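Local atomic coordinates of redox-sensing transcriptional repressor Rex (Thermoanaerobacter ethanolicus, PDB entry 3WG9), a protein that probably acts as a DNA-binding repressor that adjusts transcription to changes in the cellular NADH/NAD(+) redox state. Residues 93-96 with 97-101; 133-136 with 137-140; 152-156 with 157-161. All blocks are in the same frame, centred on the assembly; numbering follows the deposited sequence.

Contact 1: residues 93-96 with 97-101; sequences GNLG and QAIAN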
ATOM      1  N   GLY B  93     -17.048  -8.883   3.290  1.00 39.83           N
ATOM      2  CA  GLY B  93     -17.104  -8.691   1.817  1.00 39.58           C
ATOM      3  C   GLY B  93     -15.829  -9.043   1.081  1.00 38.67           C
ATOM      4  O   GLY B  93     -14.889  -9.618   1.649  1.00 38.53           O
ATOM      5  N   ASN B  94     -15.790  -8.701  -0.211  1.00 37.12           N
ATOM      6  CA  ASN B  94     -14.654  -9.070  -1.052  1.00 35.56           C
ATOM      7  C   ASN B  94     -13.303  -8.615  -0.479  1.00 34.03           C
ATOM      8  O   ASN B  94     -12.369  -9.394  -0.430  1.00 34.18           O
ATOM      9  CB  ASN B  94     -14.861  -8.452  -2.450  1.00 33.37           C
ATOM     10  CG  ASN B  94     -16.137  -8.990  -3.110  1.00 41.66           C
ATOM     11  OD1 ASN B  94     -17.011  -8.228  -3.472  1.00 46.20           O
ATOM     12  ND2 ASN B  94     -16.236 -10.313  -3.235  1.00 39.01           N
ATOM     13  N   LEU B  95     -13.222  -7.359  -0.063  1.00 33.82           N
ATOM     14  CA  LEU B  95     -11.980  -6.812   0.510  1.00 33.99           C
ATOM     15  C   LEU B  95     -11.529  -7.665   1.707  1.00 32.90           C
ATOM     16  O   LEU B  95     -10.401  -8.161   1.708  1.00 32.04           O
ATOM     17  CB  LEU B  95     -12.181  -5.340   0.888  1.00 33.32           C
ATOM     18  CG  LEU B  95     -10.890  -4.686   1.470  1.00 37.39           C
ATOM     19  CD1 LEU B  95      -9.719  -4.815   0.494  1.00 34.19           C
ATOM     20  CD2 LEU B  95     -11.167  -3.198   1.824  1.00 39.29           C
ATOM     21  N   GLY B  96     -12.418  -7.901   2.691  1.00 33.81           N
ATOM     22  CA  GLY B  96     -12.039  -8.685   3.877  1.00 33.11           C
ATOM     23  C   GLY B  96     -11.584 -10.093   3.523  1.00 34.74           C
ATOM     24  O   GLY B  96     -10.599 -10.596   4.068  1.00 32.14           O
ATOM     25  N   GLN B  97     -12.291 -10.756   2.597  1.00 34.06           N
ATOM     26  CA  GLN B  97     -11.844 -12.082   2.155  1.00 33.82           C
ATOM     27  C   GLN B  97     -10.487 -12.011   1.469  1.00 33.25           C
ATOM     28  O   GLN B  97      -9.647 -12.913   1.641  1.00 31.41           O
ATOM     29  CB  GLN B  97     -12.907 -12.709   1.217  1.00 35.71           C
ATOM     30  CG  GLN B  97     -14.275 -12.841   1.953  1.00 37.66           C
ATOM     31  CD  GLN B  97     -15.345 -13.493   1.083  1.00 43.54           C
ATOM     32  OE1 GLN B  97     -15.070 -14.524   0.487  1.00 42.25           O
ATOM     33  NE2 GLN B  97     -16.499 -12.841   0.912  1.00 43.37           N
ATOM     34  N   ALA B  98     -10.243 -10.952   0.703  1.00 32.83           N
ATOM     35  CA  ALA B  98      -8.938 -10.888  -0.026  1.00 35.51           C
ATOM     36  C   ALA B  98      -7.823 -10.683   0.983  1.00 36.93           C
ATOM     37  O   ALA B  98      -6.685 -11.180   0.822  1.00 37.89           O
ATOM     38  CB  ALA B  98      -8.927  -9.719  -1.019  1.00 34.50           C
ATOM     39  N   ILE B  99      -8.111  -9.835   1.981  1.00 36.22           N
ATOM     40  CA  ILE B  99      -7.090  -9.610   3.012  1.00 33.90           C
ATOM     41  C   ILE B  99      -6.917 -10.859   3.865  1.00 35.54           C
ATOM     42  O   ILE B  99      -5.788 -11.229   4.226  1.00 37.77           O
ATOM     43  CB  ILE B  99      -7.370  -8.360   3.854  1.00 32.87           C
ATOM     44  CG1 ILE B  99      -7.385  -7.138   2.947  1.00 33.16           C
ATOM     45  CG2 ILE B  99      -6.264  -8.194   4.987  1.00 34.54           C
ATOM     46  CD1 ILE B  99      -6.170  -7.030   1.975  1.00 37.21           C
ATOM     47  N   ALA B 100      -8.013 -11.564   4.149  1.00 36.64           N
ATOM     48  CA  ALA B 100      -7.904 -12.832   4.826  1.00 37.71           C
ATOM     49  C   ALA B 100      -6.997 -13.784   4.027  1.00 40.80           C
ATOM     50  O   ALA B 100      -6.089 -14.398   4.599  1.00 41.67           O
ATOM     51  CB  ALA B 100      -9.294 -13.443   5.070  1.00 38.47           C
ATOM     52  N   ASN B 101      -7.194 -13.869   2.710  1.00 43.50           N
ATOM     53  CA  ASN B 101      -6.315 -14.671   1.822  1.00 48.36           C
ATOM     54  C   ASN B 101      -4.853 -14.165   1.849  1.00 48.66           C
ATOM     55  O   ASN B 101      -3.918 -14.952   1.936  1.00 51.26           O
ATOM     56  CB  ASN B 101      -6.838 -14.700   0.353  1.00 51.10           C
ATOM     57  CG  ASN B 101      -8.283 -15.257   0.200  1.00 57.39           C
ATOM     58  OD1 ASN B 101      -8.980 -14.988  -0.828  1.00 64.59           O
ATOM     59  ND2 ASN B 101      -8.725 -16.058   1.177  1.00 60.92           N
TER
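Ala100 N donates to Gly96 O at 2.8 Å. Gly96 O also has the Ala100 methyl against it, with CB at 3.3 Å. The same i to i+4 pattern starts one turn earlier: Gly93, the N-cap residue, receives Gln97 N on its carbonyl O at 3.0 Å, with an N-H...O angle of 173°. Asn94 O and Leu95 O then accept from Ala98 N at 2.9 Å and from Ile99 N at 2.8 Å. Gln97 lays its chain alongside the Gly93 peptide, CG being 3.3 Å from Gly93 O. The extended chain carries NE2 past the Gly93 peptide to a hydrogen bond with Ala92 O, which ties the amide to the turn just before the helix.

On another face, Leu95 swings CG away from its backbone N (chi1 -179°) and runs side by side with Ile99, CD1 lying 4.1 Å from Ile99 CG1. Phe177 touches both of these side chains. Asn94 ND2 bonds to OD1 of Asn94 in the second subunit, which brings this helix start to the dimer interface.

Gly93 and Gly96 fit the GxGxxG pattern of Rossmann folds, and Asn94, Leu95 and Ala98 contact NAD(+) in other structures of this protein. The helix begins right after Gly93, so its N-terminal, partly positive end lies at the glycine-rich turn, where it would be expected to favour the dinucleotide phosphates.

Contact 2: residues 133-136 with 137-140; sequences MDVE and TVED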
ATOM      1  N   MET B 133     -18.370 -13.951  12.424  1.00 40.24           N
ATOM      2  CA  MET B 133     -19.214 -13.779  13.624  1.00 40.42           C
ATOM      3  C   MET B 133     -19.856 -12.399  13.604  1.00 41.86           C
ATOM      4  O   MET B 133     -19.359 -11.518  12.912  1.00 38.47           O
ATOM      5  CB  MET B 133     -18.366 -13.924  14.884  1.00 40.10           C
ATOM      6  CG  MET B 133     -17.852 -15.328  15.116  1.00 41.95           C
ATOM      7  SD  MET B 133     -16.526 -15.344  16.351  1.00 47.10           S
ATOM      8  CE  MET B 133     -16.130 -17.085  16.394  1.00 48.46           C
ATOM      9  N   ASP B 134     -20.955 -12.199  14.349  1.00 41.12           N
ATOM     10  CA  ASP B 134     -21.607 -10.890  14.505  1.00 42.23           C
ATOM     11  C   ASP B 134     -20.630  -9.910  15.162  1.00 40.04           C
ATOM     12  O   ASP B 134     -20.082 -10.189  16.218  1.00 39.24           O
ATOM     13  CB  ASP B 134     -22.858 -11.033  15.399  1.00 43.74           C
ATOM     14  CG  ASP B 134     -23.664  -9.745  15.575  1.00 49.37           C
ATOM     15  OD1 ASP B 134     -23.334  -8.646  15.073  1.00 47.14           O
ATOM     16  OD2 ASP B 134     -24.716  -9.856  16.251  1.00 54.61           O
ATOM     17  N   VAL B 135     -20.399  -8.802  14.468  1.00 38.49           N
ATOM     18  CA  VAL B 135     -19.607  -7.679  14.920  1.00 39.14           C
ATOM     19  C   VAL B 135     -20.113  -7.197  16.300  1.00 39.23           C
ATOM     20  O   VAL B 135     -19.362  -6.620  17.048  1.00 37.80           O
ATOM     21  CB  VAL B 135     -19.598  -6.555  13.855  1.00 37.78           C
ATOM     22  CG1 VAL B 135     -20.868  -5.710  13.926  1.00 41.97           C
ATOM     23  CG2 VAL B 135     -18.335  -5.611  14.041  1.00 41.17           C
ATOM     24  N   GLU B 136     -21.381  -7.420  16.663  1.00 41.93           N
ATOM     25  CA  GLU B 136     -21.794  -7.023  18.042  1.00 42.48           C
ATOM     26  C   GLU B 136     -21.043  -7.843  19.120  1.00 40.60           C
ATOM     27  O   GLU B 136     -21.047  -7.471  20.289  1.00 41.86           O
ATOM     28  CB  GLU B 136     -23.326  -7.130  18.261  1.00 45.64           C
ATOM     29  CG  GLU B 136     -24.131  -5.925  17.673  1.00 49.24           C
ATOM     30  CD  GLU B 136     -23.644  -4.535  18.126  1.00 52.16           C
ATOM     31  OE1 GLU B 136     -23.265  -3.761  17.229  1.00 57.41           O
ATOM     32  OE2 GLU B 136     -23.607  -4.213  19.336  1.00 55.02           O
ATOM     33  N   THR B 137     -20.413  -8.970  18.769  1.00 39.04           N
ATOM     34  CA  THR B 137     -19.652  -9.729  19.784  1.00 37.93           C
ATOM     35  C   THR B 137     -18.154  -9.391  19.799  1.00 35.63           C
ATOM     36  O   THR B 137     -17.372 -10.041  20.492  1.00 33.96           O
ATOM     37  CB  THR B 137     -19.741 -11.230  19.578  1.00 38.45           C
ATOM     38  OG1 THR B 137     -19.183 -11.573  18.296  1.00 41.90           O
ATOM     39  CG2 THR B 137     -21.222 -11.645  19.616  1.00 44.02           C
ATOM     40  N   VAL B 138     -17.742  -8.422  18.988  1.00 33.02           N
ATOM     41  CA  VAL B 138     -16.296  -8.304  18.773  1.00 32.02           C
ATOM     42  C   VAL B 138     -15.550  -7.830  20.043  1.00 31.60           C
ATOM     43  O   VAL B 138     -14.405  -8.195  20.274  1.00 29.71           O
ATOM     44  CB  VAL B 138     -15.989  -7.413  17.518  1.00 33.30           C
ATOM     45  CG1 VAL B 138     -16.334  -5.911  17.842  1.00 29.57           C
ATOM     46  CG2 VAL B 138     -14.530  -7.586  17.091  1.00 30.73           C
ATOM     47  N   GLU B 139     -16.170  -6.993  20.855  1.00 30.76           N
ATOM     48  CA  GLU B 139     -15.450  -6.467  22.009  1.00 35.22           C
ATOM     49  C   GLU B 139     -15.101  -7.574  22.994  1.00 36.50           C
ATOM     50  O   GLU B 139     -13.987  -7.666  23.501  1.00 35.30           O
ATOM     51  CB  GLU B 139     -16.288  -5.383  22.688  1.00 35.53           C
ATOM     52  CG  GLU B 139     -16.307  -4.122  21.842  1.00 34.81           C
ATOM     53  CD  GLU B 139     -17.289  -3.124  22.381  1.00 40.47           C
ATOM     54  OE1 GLU B 139     -17.091  -2.668  23.528  1.00 35.53           O
ATOM     55  OE2 GLU B 139     -18.239  -2.785  21.660  1.00 38.06           O
ATOM     56  N   ASP B 140     -16.092  -8.420  23.252  1.00 37.76           N
ATOM     57  CA  ASP B 140     -15.854  -9.573  24.098  1.00 40.40           C
ATOM     58  C   ASP B 140     -14.767 -10.486  23.485  1.00 38.31           C
ATOM     59  O   ASP B 140     -13.878 -10.965  24.169  1.00 35.61           O
ATOM     60  CB  ASP B 140     -17.159 -10.347  24.285  1.00 42.57           C
ATOM     61  CG  ASP B 140     -16.966 -11.574  25.184  1.00 51.12           C
ATOM     62  OD1 ASP B 140     -16.995 -11.427  26.427  1.00 55.79           O
ATOM     63  OD2 ASP B 140     -16.767 -12.685  24.628  1.00 58.05           O
TER
HETATM   64  O   HOH W   1     -18.918  -7.656  22.607  1.00 34.53           O
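Thr137 turns OG1 back over its own backbone, between N and the carbonyl carbon (chi1 61°), and this rotation sets the hydroxyl against Asp134 O. Asp134 carries its carboxylate anti to the backbone N (chi1 -177°), which brings OD1 to the amide of Glu136. The evidence for a doubly held carbonyl is direct: Thr137 OG1 donates to Asp134 O at 2.7 Å, approaching almost in line with the C=O bond, while Thr137 N donates to the same oxygen at 2.8 Å from above the carbonyl plane, 46° out of it. Asp134 OD1 in turn accepts from Glu136 N at 2.8 Å, met from above the carboxylate plane.

That last bond defines an Asx turn, and it lies where strand 132-134, an outermost strand of the parallel Rossmann sheet within this chain, passes through a 3-10 turn into helix 138-144. The turn continues with Val138 N bonding to Val135 O at 3.1 Å. Beside it, Val138 CG1 rests 3.2 Å from Val135 O and lies close to the Val135 CG2 methyl. Both valines also pack on Phe116 of the adjacent strand 110-117 and on Ile90 of strand 85-90, the next one in.

Towards the surface, a water receives Asp140 N at 3.0 Å and donates to Glu136 O at 3.2 Å, linking two peptides four residues apart. Glu136, a zinc ligand in another structure of this protein, bends its chain so that OE1 forms a salt bridge with Arg165. Arg165 also pairs through NE with Glu139 OE2, which probably offsets the like charges of the two glutamates, whose OE2 atoms are 6.0 Å apart.

Contact 3: residues 152-156 with 157-161; sequences LCIPK and DNAQY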
ATOM      1  N   LEU B 152      -9.524  -3.232   9.302  1.00 26.91           N
ATOM      2  CA  LEU B 152     -10.816  -2.666   8.973  1.00 29.22           C
ATOM      3  C   LEU B 152     -11.047  -2.756   7.481  1.00 30.87           C
ATOM      4  O   LEU B 152     -10.270  -2.157   6.700  1.00 30.95           O
ATOM      5  CB  LEU B 152     -10.984  -1.193   9.425  1.00 30.35           C
ATOM      6  CG  LEU B 152     -10.885  -0.795  10.899  1.00 36.27           C
ATOM      7  CD1 LEU B 152     -11.088   0.744  10.987  1.00 37.78           C
ATOM      8  CD2 LEU B 152     -11.931  -1.515  11.763  1.00 38.73           C
ATOM      9  N   CYS B 153     -12.043  -3.555   7.084  1.00 30.33           N
ATOM     10  CA  CYS B 153     -12.372  -3.754   5.647  1.00 32.72           C
ATOM     11  C   CYS B 153     -13.877  -3.508   5.449  1.00 37.06           C
ATOM     12  O   CYS B 153     -14.583  -4.257   4.771  1.00 39.72           O
ATOM     13  CB  CYS B 153     -12.055  -5.211   5.317  1.00 30.56           C
ATOM     14  SG  CYS B 153     -10.271  -5.573   5.386  1.00 32.87           S
ATOM     15  N   ILE B 154     -14.418  -2.564   6.190  1.00 38.54           N
ATOM     16  CA  ILE B 154     -15.853  -2.284   6.108  1.00 42.83           C
ATOM     17  C   ILE B 154     -16.118  -0.989   5.366  1.00 44.65           C
ATOM     18  O   ILE B 154     -15.180  -0.234   5.083  1.00 44.81           O
ATOM     19  CB  ILE B 154     -16.435  -2.131   7.503  1.00 43.95           C
ATOM     20  CG1 ILE B 154     -15.438  -1.458   8.454  1.00 44.03           C
ATOM     21  CG2 ILE B 154     -16.873  -3.491   8.030  1.00 44.19           C
ATOM     22  CD1 ILE B 154     -16.173  -0.953   9.643  1.00 48.91           C
ATOM     23  N   PRO B 155     -17.398  -0.684   5.062  1.00 48.94           N
ATOM     24  CA  PRO B 155     -17.633   0.606   4.399  1.00 50.30           C
ATOM     25  C   PRO B 155     -17.359   1.770   5.347  1.00 51.04           C
ATOM     26  O   PRO B 155     -17.290   1.573   6.552  1.00 46.58           O
ATOM     27  CB  PRO B 155     -19.129   0.559   4.049  1.00 52.04           C
ATOM     28  CG  PRO B 155     -19.595  -0.816   4.336  1.00 52.77           C
ATOM     29  CD  PRO B 155     -18.655  -1.409   5.332  1.00 50.02           C
ATOM     30  N   LYS B 156     -17.229   2.987   4.821  1.00 55.43           N
ATOM     31  CA  LYS B 156     -16.996   4.176   5.676  1.00 59.90           C
ATOM     32  C   LYS B 156     -18.118   4.492   6.651  1.00 62.18           C
ATOM     33  O   LYS B 156     -17.891   5.095   7.711  1.00 62.33           O
ATOM     34  CB  LYS B 156     -16.762   5.387   4.789  1.00 62.66           C
ATOM     35  CG  LYS B 156     -15.752   5.106   3.694  1.00 65.08           C
ATOM     36  CD  LYS B 156     -15.637   6.312   2.787  1.00 71.35           C
ATOM     37  CE  LYS B 156     -17.002   6.958   2.594  1.00 75.69           C
ATOM     38  NZ  LYS B 156     -16.872   8.255   1.893  1.00 79.69           N
ATOM     39  N   ASP B 157     -19.328   4.073   6.276  1.00 64.86           N
ATOM     40  CA  ASP B 157     -20.532   4.176   7.102  1.00 67.76           C
ATOM     41  C   ASP B 157     -20.289   4.174   8.620  1.00 66.47           C
ATOM     42  O   ASP B 157     -20.192   5.234   9.233  1.00 68.39           O
ATOM     43  CB  ASP B 157     -21.537   3.078   6.720  1.00 69.44           C
ATOM     44  CG  ASP B 157     -22.320   3.411   5.454  1.00 75.28           C
ATOM     45  OD1 ASP B 157     -23.353   4.109   5.582  1.00 81.60           O
ATOM     46  OD2 ASP B 157     -21.921   2.967   4.345  1.00 78.19           O
ATOM     47  N   ASN B 158     -20.238   3.010   9.256  1.00 65.13           N
ATOM     48  CA  ASN B 158     -19.892   3.024  10.679  1.00 61.95           C
ATOM     49  C   ASN B 158     -18.418   2.645  10.980  1.00 57.80           C
ATOM     50  O   ASN B 158     -18.146   1.961  11.967  1.00 55.82           O
ATOM     51  CB  ASN B 158     -20.905   2.249  11.569  1.00 63.55           C
ATOM     52  CG  ASN B 158     -22.355   2.319  11.062  1.00 66.91           C
ATOM     53  OD1 ASN B 158     -23.155   1.410  11.325  1.00 71.58           O
ATOM     54  ND2 ASN B 158     -22.700   3.378  10.334  1.00 71.27           N
ATOM     55  N   ALA B 159     -17.474   3.139  10.176  1.00 53.68           N
ATOM     56  CA  ALA B 159     -16.048   2.949  10.454  1.00 49.08           C
ATOM     57  C   ALA B 159     -15.419   3.591  11.700  1.00 47.01           C
ATOM     58  O   ALA B 159     -14.669   2.916  12.404  1.00 43.80           O
ATOM     59  CB  ALA B 159     -15.169   3.208   9.230  1.00 48.59           C
ATOM     60  N   GLN B 160     -15.625   4.877  11.943  1.00 43.73           N
ATOM     61  CA  GLN B 160     -15.089   5.457  13.148  1.00 43.55           C
ATOM     62  C   GLN B 160     -15.736   4.800  14.380  1.00 43.81           C
ATOM     63  O   GLN B 160     -15.069   4.529  15.378  1.00 39.57           O
ATOM     64  CB  GLN B 160     -15.344   6.967  13.180  1.00 45.49           C
ATOM     65  CG  GLN B 160     -14.793   7.705  14.391  1.00 45.27           C
ATOM     66  CD  GLN B 160     -13.275   7.654  14.473  1.00 48.15           C
ATOM     67  OE1 GLN B 160     -12.576   8.037  13.534  1.00 43.77           O
ATOM     68  NE2 GLN B 160     -12.755   7.104  15.580  1.00 46.10           N
ATOM     69  N   TYR B 161     -17.024   4.481  14.282  1.00 42.82           N
ATOM     70  CA  TYR B 161     -17.684   3.848  15.413  1.00 43.16           C
ATOM     71  C   TYR B 161     -17.048   2.469  15.638  1.00 40.02           C
ATOM     72  O   TYR B 161     -16.765   2.078  16.768  1.00 38.57           O
ATOM     73  CB  TYR B 161     -19.195   3.744  15.156  1.00 45.90           C
ATOM     74  CG  TYR B 161     -19.887   2.885  16.188  1.00 49.24           C
ATOM     75  CD1 TYR B 161     -19.885   3.239  17.536  1.00 52.75           C
ATOM     76  CD2 TYR B 161     -20.482   1.682  15.811  1.00 54.43           C
ATOM     77  CE1 TYR B 161     -20.522   2.432  18.492  1.00 54.31           C
ATOM     78  CE2 TYR B 161     -21.109   0.875  16.732  1.00 56.69           C
ATOM     79  CZ  TYR B 161     -21.126   1.254  18.064  1.00 55.77           C
ATOM     80  OH  TYR B 161     -21.726   0.419  18.952  1.00 57.05           O
TER
HETATM   81  O   HOH W   2     -16.955   6.475  10.273  1.00 40.73           O
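Ile154 and Ala159 make the apolar side-chain contact of this turn, and the isoleucine can be followed outward. Its CB is directed toward residues 157-161. At CB the side chain forks: CG1 takes the place between the backbone N and the carbonyl carbon, with chi1 at 35°, well short of the usual staggered value, and CG2 lies anti to the carbonyl carbon. CG1 serves as the spacer that carries CD1 across the turn, the chain being extended at chi2 (162°). CD1 does the touching: it is 4.0 Å from Ala159 CA, 4.3 Å from Ala159 CB and 4.2 Å from Asn158 O. The same side chain also packs on Thr162 and Ile90, and lies close to Gly91.

The methyl of Ala159 has a second surface to meet. Its CB lies 3.6 Å from Lys156 O and faces Pro155 O at a similar range. Lys156 O is also the polar centre of the turn. Ala159 N donates to it at 3.2 Å, straight along N-H but from well above the carbonyl plane (67° out of it). A water donates to the same oxygen at 3.1 Å and receives Gln160 N at 2.7 Å. Two groups thus hold one carbonyl while the first amides of helix 159-168 find acceptors. Asn158, at the N-cap, makes no capping bond with its side chain; the amides of Ala159 and Gln160 are met by this carbonyl and the water.

Taken together, the geometry is that of the loop leaving strand 149-152 of a Rossmann fold for the following helix. Ile154, which contacts NAD(+) and NADH in other structures of this protein, places this loop beside the dinucleotide-binding site.

All three contacts start a helix of the same Rossmann domain, yet they sit at different depths. Contact 1 is half buried and reaches the second subunit; contact 2 is at the surface; contact 3 mixes a buried apolar end with an exposed turn. Contacts 1 and 3 touch, Gly96 CA lying 3.8 Å from Cys153 CB, whereas contacts 2 and 3 approach to about 5 Å between nearest atoms without meeting. Chemistry follows place: regular main-chain bonds in 93-101, but in contacts 2 and 3 a water between a carbonyl and the amide four residues on. Contact 2 adds an Asx turn and glutamate-arginine pairs; contact 3 relies on a carbonyl where the N-cap side chain gives no capping bond.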